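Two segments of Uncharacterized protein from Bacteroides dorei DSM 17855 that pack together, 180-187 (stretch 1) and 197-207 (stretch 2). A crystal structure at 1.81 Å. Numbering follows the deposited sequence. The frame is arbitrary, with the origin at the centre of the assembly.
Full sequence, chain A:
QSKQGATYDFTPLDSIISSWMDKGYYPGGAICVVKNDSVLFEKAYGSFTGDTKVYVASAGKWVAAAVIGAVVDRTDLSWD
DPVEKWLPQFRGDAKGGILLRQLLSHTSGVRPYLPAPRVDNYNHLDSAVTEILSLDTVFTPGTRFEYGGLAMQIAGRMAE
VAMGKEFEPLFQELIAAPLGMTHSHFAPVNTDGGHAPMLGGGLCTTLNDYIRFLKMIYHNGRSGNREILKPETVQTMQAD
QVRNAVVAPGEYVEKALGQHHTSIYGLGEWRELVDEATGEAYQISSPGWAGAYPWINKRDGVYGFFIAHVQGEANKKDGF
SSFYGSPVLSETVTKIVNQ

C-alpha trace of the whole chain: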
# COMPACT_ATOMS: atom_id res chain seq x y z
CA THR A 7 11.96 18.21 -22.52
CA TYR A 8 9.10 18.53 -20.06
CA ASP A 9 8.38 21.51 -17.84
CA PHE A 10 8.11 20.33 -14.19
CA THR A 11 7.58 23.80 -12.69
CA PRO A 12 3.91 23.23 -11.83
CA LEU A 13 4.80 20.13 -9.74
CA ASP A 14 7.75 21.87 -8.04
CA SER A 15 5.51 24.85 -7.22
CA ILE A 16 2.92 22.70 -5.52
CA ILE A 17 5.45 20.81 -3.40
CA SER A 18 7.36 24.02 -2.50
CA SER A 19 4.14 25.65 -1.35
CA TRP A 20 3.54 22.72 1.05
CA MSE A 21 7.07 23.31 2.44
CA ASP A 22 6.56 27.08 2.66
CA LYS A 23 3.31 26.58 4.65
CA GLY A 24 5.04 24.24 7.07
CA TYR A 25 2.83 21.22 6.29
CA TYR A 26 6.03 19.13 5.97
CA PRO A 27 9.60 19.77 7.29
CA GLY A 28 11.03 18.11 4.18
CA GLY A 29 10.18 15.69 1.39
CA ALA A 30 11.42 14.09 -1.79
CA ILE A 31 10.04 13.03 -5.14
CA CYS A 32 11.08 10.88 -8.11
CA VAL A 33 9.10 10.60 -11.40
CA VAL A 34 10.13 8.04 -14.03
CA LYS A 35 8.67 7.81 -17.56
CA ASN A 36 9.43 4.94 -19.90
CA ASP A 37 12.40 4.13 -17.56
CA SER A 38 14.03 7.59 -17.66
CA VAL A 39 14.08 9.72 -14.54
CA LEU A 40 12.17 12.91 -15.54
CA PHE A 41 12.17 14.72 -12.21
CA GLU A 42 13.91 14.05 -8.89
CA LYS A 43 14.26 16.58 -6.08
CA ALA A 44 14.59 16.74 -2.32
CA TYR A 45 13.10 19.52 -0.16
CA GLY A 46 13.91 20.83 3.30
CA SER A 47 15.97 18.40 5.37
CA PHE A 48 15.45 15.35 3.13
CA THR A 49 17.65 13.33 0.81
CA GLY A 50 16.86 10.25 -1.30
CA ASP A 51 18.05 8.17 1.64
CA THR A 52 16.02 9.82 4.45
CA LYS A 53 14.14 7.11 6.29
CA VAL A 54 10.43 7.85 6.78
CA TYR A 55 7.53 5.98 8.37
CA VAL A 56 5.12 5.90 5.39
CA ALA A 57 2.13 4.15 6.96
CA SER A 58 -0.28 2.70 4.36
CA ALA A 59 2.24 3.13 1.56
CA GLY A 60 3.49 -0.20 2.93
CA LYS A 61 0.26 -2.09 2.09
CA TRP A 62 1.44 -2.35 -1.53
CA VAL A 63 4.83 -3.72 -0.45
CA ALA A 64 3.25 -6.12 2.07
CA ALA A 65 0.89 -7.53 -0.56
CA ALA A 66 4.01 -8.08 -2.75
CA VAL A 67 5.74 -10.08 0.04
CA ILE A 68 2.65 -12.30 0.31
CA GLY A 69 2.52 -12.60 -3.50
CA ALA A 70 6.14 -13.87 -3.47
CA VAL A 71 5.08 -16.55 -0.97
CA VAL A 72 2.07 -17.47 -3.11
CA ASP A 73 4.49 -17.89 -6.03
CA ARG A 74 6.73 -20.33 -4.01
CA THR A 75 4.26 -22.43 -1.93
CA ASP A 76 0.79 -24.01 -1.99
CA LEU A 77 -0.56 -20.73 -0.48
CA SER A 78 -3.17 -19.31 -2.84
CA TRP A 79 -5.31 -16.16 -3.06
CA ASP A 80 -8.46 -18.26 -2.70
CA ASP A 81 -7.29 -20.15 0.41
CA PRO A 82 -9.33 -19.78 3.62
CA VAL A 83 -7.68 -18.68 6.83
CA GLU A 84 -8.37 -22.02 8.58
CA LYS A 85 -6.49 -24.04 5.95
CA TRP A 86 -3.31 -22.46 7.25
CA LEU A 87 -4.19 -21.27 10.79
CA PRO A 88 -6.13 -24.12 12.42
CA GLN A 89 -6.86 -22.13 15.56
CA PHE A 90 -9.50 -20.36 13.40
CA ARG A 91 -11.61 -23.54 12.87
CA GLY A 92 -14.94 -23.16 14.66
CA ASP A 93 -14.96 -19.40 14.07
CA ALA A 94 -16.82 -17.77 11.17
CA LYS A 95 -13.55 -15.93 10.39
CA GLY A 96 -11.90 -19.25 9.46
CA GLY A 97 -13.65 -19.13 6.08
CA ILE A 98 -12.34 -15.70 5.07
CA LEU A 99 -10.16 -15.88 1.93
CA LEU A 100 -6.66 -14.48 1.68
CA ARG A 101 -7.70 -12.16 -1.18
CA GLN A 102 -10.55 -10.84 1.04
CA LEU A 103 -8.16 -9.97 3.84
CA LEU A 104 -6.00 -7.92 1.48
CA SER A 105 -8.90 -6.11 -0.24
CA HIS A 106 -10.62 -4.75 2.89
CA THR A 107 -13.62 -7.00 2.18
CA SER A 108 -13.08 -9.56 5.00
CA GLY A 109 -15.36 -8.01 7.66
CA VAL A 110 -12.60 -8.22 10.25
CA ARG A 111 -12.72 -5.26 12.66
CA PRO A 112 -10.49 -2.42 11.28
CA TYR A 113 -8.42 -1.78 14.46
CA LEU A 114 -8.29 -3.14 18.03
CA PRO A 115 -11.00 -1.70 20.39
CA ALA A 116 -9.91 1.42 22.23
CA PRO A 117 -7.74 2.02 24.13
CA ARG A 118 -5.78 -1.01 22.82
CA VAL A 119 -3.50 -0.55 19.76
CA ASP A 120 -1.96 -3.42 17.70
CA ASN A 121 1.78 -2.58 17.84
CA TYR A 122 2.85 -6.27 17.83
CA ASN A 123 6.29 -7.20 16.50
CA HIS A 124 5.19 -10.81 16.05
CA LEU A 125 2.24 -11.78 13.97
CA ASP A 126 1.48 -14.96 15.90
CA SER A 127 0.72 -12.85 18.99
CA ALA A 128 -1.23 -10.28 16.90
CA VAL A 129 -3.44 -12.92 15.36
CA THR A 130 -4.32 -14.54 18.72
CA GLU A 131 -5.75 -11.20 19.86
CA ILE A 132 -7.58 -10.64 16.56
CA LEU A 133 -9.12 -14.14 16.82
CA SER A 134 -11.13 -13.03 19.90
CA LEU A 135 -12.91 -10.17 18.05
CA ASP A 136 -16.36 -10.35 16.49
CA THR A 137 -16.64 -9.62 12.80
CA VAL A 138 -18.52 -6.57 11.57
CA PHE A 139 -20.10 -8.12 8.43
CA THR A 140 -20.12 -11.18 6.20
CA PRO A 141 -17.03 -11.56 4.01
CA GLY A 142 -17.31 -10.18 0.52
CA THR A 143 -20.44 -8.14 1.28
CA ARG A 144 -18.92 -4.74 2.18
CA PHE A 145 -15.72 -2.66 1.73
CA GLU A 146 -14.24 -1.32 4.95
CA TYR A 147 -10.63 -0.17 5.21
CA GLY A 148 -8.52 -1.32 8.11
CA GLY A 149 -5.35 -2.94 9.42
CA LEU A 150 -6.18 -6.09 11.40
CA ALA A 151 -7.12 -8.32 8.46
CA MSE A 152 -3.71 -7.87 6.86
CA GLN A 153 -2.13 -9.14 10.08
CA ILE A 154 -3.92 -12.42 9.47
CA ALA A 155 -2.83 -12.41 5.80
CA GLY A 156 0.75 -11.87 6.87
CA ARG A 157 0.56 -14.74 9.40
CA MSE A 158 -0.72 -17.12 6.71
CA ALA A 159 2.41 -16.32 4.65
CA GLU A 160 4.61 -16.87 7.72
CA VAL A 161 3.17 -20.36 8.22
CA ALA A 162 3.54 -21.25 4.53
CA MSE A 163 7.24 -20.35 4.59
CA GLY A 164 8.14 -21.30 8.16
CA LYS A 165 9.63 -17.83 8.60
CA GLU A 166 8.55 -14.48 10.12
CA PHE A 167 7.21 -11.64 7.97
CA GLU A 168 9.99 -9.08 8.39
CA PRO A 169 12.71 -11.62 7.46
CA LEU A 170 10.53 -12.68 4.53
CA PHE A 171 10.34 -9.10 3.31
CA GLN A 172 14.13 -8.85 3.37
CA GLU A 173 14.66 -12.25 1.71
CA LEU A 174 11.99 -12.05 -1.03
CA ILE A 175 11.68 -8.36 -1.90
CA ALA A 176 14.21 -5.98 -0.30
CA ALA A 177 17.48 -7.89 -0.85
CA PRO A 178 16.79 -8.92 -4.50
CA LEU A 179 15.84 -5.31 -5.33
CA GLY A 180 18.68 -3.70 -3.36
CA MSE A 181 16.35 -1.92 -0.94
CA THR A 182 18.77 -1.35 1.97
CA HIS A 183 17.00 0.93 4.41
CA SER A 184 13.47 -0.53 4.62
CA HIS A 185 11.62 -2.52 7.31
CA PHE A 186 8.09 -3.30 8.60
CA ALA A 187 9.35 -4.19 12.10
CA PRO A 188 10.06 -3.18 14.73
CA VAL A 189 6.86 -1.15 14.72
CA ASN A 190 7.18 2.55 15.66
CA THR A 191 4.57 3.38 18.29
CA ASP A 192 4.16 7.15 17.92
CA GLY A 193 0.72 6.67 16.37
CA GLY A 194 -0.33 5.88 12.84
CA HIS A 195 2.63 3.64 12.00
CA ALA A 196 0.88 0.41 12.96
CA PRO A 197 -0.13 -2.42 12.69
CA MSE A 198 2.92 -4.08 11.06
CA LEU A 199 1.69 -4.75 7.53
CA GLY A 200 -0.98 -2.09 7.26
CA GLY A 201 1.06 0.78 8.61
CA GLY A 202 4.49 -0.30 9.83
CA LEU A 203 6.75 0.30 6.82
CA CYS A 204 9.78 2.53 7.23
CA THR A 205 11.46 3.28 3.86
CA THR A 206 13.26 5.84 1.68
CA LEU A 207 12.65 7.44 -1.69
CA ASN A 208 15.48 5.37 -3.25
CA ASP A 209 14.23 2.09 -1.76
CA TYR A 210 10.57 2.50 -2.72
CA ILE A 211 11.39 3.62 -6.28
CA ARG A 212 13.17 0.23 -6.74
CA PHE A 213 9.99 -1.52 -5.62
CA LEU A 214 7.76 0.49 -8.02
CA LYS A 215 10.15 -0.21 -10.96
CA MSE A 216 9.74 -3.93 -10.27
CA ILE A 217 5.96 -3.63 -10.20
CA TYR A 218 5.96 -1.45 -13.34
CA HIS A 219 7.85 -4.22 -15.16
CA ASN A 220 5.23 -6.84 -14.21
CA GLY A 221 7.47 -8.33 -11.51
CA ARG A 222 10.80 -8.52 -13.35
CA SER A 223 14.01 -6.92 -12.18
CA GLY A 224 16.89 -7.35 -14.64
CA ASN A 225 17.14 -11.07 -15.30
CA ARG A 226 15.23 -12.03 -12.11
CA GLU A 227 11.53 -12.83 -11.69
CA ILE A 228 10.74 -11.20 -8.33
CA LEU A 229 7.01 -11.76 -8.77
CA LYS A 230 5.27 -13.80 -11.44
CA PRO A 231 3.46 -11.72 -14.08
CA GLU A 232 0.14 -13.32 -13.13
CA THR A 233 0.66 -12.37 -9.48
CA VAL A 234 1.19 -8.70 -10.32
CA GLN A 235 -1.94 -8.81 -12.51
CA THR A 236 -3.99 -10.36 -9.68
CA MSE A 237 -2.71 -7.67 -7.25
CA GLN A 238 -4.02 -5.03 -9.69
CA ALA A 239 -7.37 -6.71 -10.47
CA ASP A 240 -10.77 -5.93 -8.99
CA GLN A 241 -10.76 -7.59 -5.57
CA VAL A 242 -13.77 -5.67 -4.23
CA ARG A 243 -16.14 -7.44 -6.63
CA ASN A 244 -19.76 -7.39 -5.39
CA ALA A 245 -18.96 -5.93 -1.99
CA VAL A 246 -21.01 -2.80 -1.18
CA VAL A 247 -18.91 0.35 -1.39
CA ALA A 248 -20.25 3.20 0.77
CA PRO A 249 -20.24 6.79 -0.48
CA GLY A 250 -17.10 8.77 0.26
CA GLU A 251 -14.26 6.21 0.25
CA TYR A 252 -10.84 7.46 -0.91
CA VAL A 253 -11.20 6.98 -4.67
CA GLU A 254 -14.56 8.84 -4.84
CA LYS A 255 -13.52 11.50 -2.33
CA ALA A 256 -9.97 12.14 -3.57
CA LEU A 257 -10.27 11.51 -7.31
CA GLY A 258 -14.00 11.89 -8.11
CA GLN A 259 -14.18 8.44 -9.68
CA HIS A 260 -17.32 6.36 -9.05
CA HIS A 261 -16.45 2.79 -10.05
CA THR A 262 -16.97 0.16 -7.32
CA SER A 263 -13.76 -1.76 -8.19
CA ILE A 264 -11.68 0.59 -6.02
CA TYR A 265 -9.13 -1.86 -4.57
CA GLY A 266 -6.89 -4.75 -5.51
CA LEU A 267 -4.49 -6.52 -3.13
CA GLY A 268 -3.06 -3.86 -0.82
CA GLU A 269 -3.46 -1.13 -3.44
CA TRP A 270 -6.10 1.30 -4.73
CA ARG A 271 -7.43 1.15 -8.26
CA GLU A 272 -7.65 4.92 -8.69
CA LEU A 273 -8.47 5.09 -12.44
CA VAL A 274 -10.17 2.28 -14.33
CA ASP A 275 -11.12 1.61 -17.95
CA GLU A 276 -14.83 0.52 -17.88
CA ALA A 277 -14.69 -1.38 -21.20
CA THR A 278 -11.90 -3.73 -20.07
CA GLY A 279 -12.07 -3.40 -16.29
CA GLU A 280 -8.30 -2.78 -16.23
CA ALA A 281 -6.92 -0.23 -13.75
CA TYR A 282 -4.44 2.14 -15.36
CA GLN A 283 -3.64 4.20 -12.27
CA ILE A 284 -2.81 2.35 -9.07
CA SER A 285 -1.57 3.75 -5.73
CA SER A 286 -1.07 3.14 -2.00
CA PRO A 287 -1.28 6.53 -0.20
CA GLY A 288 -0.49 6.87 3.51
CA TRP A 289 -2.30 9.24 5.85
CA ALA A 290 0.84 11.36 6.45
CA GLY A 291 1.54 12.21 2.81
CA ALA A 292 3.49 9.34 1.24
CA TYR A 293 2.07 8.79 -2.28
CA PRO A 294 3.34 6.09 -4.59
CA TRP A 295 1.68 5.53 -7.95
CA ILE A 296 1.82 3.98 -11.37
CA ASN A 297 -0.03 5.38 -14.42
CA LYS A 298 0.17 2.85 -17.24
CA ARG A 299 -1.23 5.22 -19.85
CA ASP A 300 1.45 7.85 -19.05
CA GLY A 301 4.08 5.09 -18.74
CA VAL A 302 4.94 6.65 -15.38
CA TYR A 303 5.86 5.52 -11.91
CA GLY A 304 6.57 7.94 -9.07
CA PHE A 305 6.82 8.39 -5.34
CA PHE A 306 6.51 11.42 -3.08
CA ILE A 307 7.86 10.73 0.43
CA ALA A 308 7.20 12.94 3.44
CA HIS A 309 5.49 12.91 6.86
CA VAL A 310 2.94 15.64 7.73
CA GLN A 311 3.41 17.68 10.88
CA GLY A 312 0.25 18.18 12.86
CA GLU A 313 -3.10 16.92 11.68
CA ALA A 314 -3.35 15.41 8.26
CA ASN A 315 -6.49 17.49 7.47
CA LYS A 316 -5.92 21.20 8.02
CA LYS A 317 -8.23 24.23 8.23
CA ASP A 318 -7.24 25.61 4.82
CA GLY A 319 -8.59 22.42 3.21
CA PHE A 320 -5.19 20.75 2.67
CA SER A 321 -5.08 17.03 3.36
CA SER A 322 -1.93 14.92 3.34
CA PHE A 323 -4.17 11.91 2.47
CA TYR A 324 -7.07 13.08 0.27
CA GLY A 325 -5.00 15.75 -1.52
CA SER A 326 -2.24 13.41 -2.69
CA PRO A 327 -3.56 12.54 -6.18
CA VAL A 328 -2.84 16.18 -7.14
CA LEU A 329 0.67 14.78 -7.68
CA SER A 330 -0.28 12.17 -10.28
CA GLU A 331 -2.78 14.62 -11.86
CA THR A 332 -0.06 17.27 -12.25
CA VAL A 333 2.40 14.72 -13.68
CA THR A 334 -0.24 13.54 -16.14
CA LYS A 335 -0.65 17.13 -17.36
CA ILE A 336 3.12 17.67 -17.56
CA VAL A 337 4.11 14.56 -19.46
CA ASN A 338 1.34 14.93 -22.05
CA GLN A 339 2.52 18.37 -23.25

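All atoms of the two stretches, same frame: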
# COMPACT_ATOMS: atom_id res chain seq x y z
N GLY A 180 17.71 -4.63 -3.90
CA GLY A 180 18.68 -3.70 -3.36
C GLY A 180 18.08 -2.58 -2.53
O GLY A 180 18.64 -1.48 -2.45
N MSE A 181 16.93 -2.84 -1.90
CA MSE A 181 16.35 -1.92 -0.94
C MSE A 181 17.13 -2.10 0.37
O MSE A 181 17.03 -3.15 0.99
CB MSE A 181 14.87 -2.20 -0.73
CG MSE A 181 14.03 -1.90 -1.99
SE MSE A 181 12.25 -2.73 -1.72
CE MSE A 181 11.44 -1.43 -0.51
N THR A 182 17.89 -1.12 0.80
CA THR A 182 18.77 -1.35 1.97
C THR A 182 18.41 -0.63 3.24
O THR A 182 19.08 -0.84 4.27
CB THR A 182 20.24 -1.01 1.65
OG1 THR A 182 20.30 0.32 1.17
CG2 THR A 182 20.76 -2.01 0.60
N HIS A 183 17.37 0.19 3.22
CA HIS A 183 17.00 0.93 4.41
C HIS A 183 15.50 0.81 4.71
O HIS A 183 14.89 1.77 5.15
CB HIS A 183 17.36 2.41 4.22
CG HIS A 183 18.83 2.65 4.02
ND1 HIS A 183 19.37 2.94 2.79
CD2 HIS A 183 19.86 2.61 4.89
CE1 HIS A 183 20.68 3.07 2.91
NE2 HIS A 183 21.01 2.85 4.17
N SER A 184 14.89 -0.33 4.39
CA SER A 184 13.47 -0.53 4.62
C SER A 184 13.18 -1.61 5.65
O SER A 184 13.91 -2.60 5.73
CB SER A 184 12.77 -0.87 3.31
OG SER A 184 12.88 0.20 2.41
N HIS A 185 12.11 -1.45 6.42
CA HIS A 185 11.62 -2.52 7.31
C HIS A 185 10.19 -2.26 7.78
O HIS A 185 9.78 -1.10 7.90
CB HIS A 185 12.50 -2.69 8.54
CG HIS A 185 12.86 -1.42 9.23
ND1 HIS A 185 12.00 -0.76 10.08
CD2 HIS A 185 13.98 -0.66 9.17
CE1 HIS A 185 12.59 0.32 10.54
NE2 HIS A 185 13.77 0.44 9.96
N PHE A 186 9.44 -3.34 7.99
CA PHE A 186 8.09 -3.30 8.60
C PHE A 186 8.12 -3.39 10.12
O PHE A 186 7.19 -2.94 10.78
CB PHE A 186 7.25 -4.47 8.06
CG PHE A 186 6.77 -4.28 6.64
CD1 PHE A 186 5.58 -3.62 6.38
CD2 PHE A 186 7.51 -4.78 5.56
CE1 PHE A 186 5.10 -3.53 5.06
CE2 PHE A 186 7.04 -4.67 4.26
CZ PHE A 186 5.85 -4.03 4.01
N ALA A 187 9.17 -4.00 10.66
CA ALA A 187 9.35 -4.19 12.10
C ALA A 187 10.79 -3.88 12.45
O ALA A 187 11.67 -4.07 11.59
CB ALA A 187 9.03 -5.63 12.48
N PRO A 197 -0.88 -1.22 12.32
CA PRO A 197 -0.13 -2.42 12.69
C PRO A 197 0.95 -2.74 11.66
O PRO A 197 1.10 -2.01 10.69
CB PRO A 197 -1.18 -3.53 12.72
CG PRO A 197 -2.33 -3.03 11.96
CD PRO A 197 -2.22 -1.53 11.79
N MSE A 198 1.71 -3.80 11.89
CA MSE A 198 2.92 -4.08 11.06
C MSE A 198 2.68 -3.91 9.57
O MSE A 198 3.39 -3.13 8.90
CB MSE A 198 3.43 -5.51 11.38
CG MSE A 198 4.80 -5.75 10.74
SE MSE A 198 5.37 -7.64 10.93
CE MSE A 198 5.63 -7.60 12.87
N LEU A 199 1.81 -4.71 8.99
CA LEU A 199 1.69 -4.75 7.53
C LEU A 199 0.98 -3.47 7.09
O LEU A 199 1.37 -2.83 6.09
CB LEU A 199 0.91 -5.96 7.02
CG LEU A 199 1.76 -7.24 6.76
CD1 LEU A 199 2.26 -7.80 8.08
CD2 LEU A 199 0.99 -8.29 5.99
N GLY A 200 -0.12 -3.17 7.76
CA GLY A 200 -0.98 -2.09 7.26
C GLY A 200 -0.33 -0.72 7.32
O GLY A 200 -0.54 0.13 6.46
N GLY A 201 0.50 -0.51 8.34
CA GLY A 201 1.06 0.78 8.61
C GLY A 201 2.48 0.84 9.13
O GLY A 201 2.93 1.93 9.42
N GLY A 202 3.20 -0.28 9.16
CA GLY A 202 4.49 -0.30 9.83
C GLY A 202 5.72 0.13 9.03
O GLY A 202 6.78 0.39 9.63
N LEU A 203 5.60 0.16 7.70
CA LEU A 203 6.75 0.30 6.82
C LEU A 203 7.52 1.61 7.03
O LEU A 203 6.93 2.73 7.06
CB LEU A 203 6.33 0.17 5.34
CG LEU A 203 7.52 0.27 4.36
CD1 LEU A 203 8.48 -0.90 4.52
CD2 LEU A 203 7.06 0.30 2.91
N CYS A 204 8.81 1.45 7.27
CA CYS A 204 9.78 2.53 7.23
C CYS A 204 10.63 2.34 5.96
O CYS A 204 11.10 1.23 5.72
CB CYS A 204 10.67 2.44 8.47
SG CYS A 204 11.74 3.88 8.72
N THR A 205 10.77 3.39 5.14
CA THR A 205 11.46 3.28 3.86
C THR A 205 12.08 4.62 3.43
O THR A 205 12.13 5.57 4.18
CB THR A 205 10.54 2.68 2.79
OG1 THR A 205 11.31 2.21 1.66
CG2 THR A 205 9.49 3.65 2.34
N THR A 206 12.65 4.63 2.24
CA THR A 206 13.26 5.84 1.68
C THR A 206 12.73 6.04 0.28
O THR A 206 12.19 5.10 -0.33
CB THR A 206 14.79 5.70 1.63
OG1 THR A 206 15.13 4.61 0.77
CG2 THR A 206 15.38 5.41 3.01
N LEU A 207 12.97 7.21 -0.30
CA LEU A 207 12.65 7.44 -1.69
C LEU A 207 13.37 6.44 -2.60
O LEU A 207 12.71 5.81 -3.45
CB LEU A 207 13.03 8.85 -2.12
CG LEU A 207 12.81 9.16 -3.61
CD1 LEU A 207 11.31 9.17 -3.91
CD2 LEU A 207 13.47 10.46 -4.05
O HOH W 1 17.80 4.35 0.64
O HOH W 2 9.20 -0.34 10.94

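Phe186 is the apolar centre of the contact and gives up more surface to the other stretch, 122 Å², than any other residue. Over one face of its ring sits the methyl CD1 of Leu203, 4.0 Å from the centroid of the Phe186 ring and only 8° off the normal, so that a C-H group meets the pi cloud. At the edge, near the ring plane, lie two carbonyl oxygens of the short helix: Met198 O is 3.4 Å from Phe186 CD1 and Leu199 O 3.9 Å from Phe186 CE1. The slightly positive edge of an aromatic ring tolerates such oxygens well. Selenomethionine Met198, long and flexible, extends alongside, its CG 3.9 Å from Phe186 CB and its CE 3.9 Å from Ala187 CB, where a small methyl completes the apolar patch.

Gly202 suits the close approach of the backbones: a CB here would point toward stretch 1 and lie 2.8 Å from Phe186 O, besides clashing with Met198 O within its own stretch.

Next to this apolar cluster, a single antiparallel bridge joins His185 and Cys204. His185 N donates to Cys204 O (2.9 Å), and Cys204 N donates almost linearly to His185 O (2.8 Å, 178°). The CA of Ser184 adds a C-H contact to Cys204 O at 3.2 Å. Although the CA-to-CB bond of His185 points away, its imidazole comes back to place CE1 3.5 Å from Cys204 CB.

Farther out, hydroxyls take over. Buried Thr205 OG1 donates to Ser184 OG across 2.7 Å, and a small uncharged pair suits the buried site. At the margin, His183 CB touches Thr206 CG2 at 3.8 Å, while a water links His183 ND1 (3.0 Å from its oxygen) to Thr206 OG1 (2.7 Å from the same oxygen). Threonine serves both contacts, offering a methyl and a hydroxyl; that hydroxyl also caps the following helix.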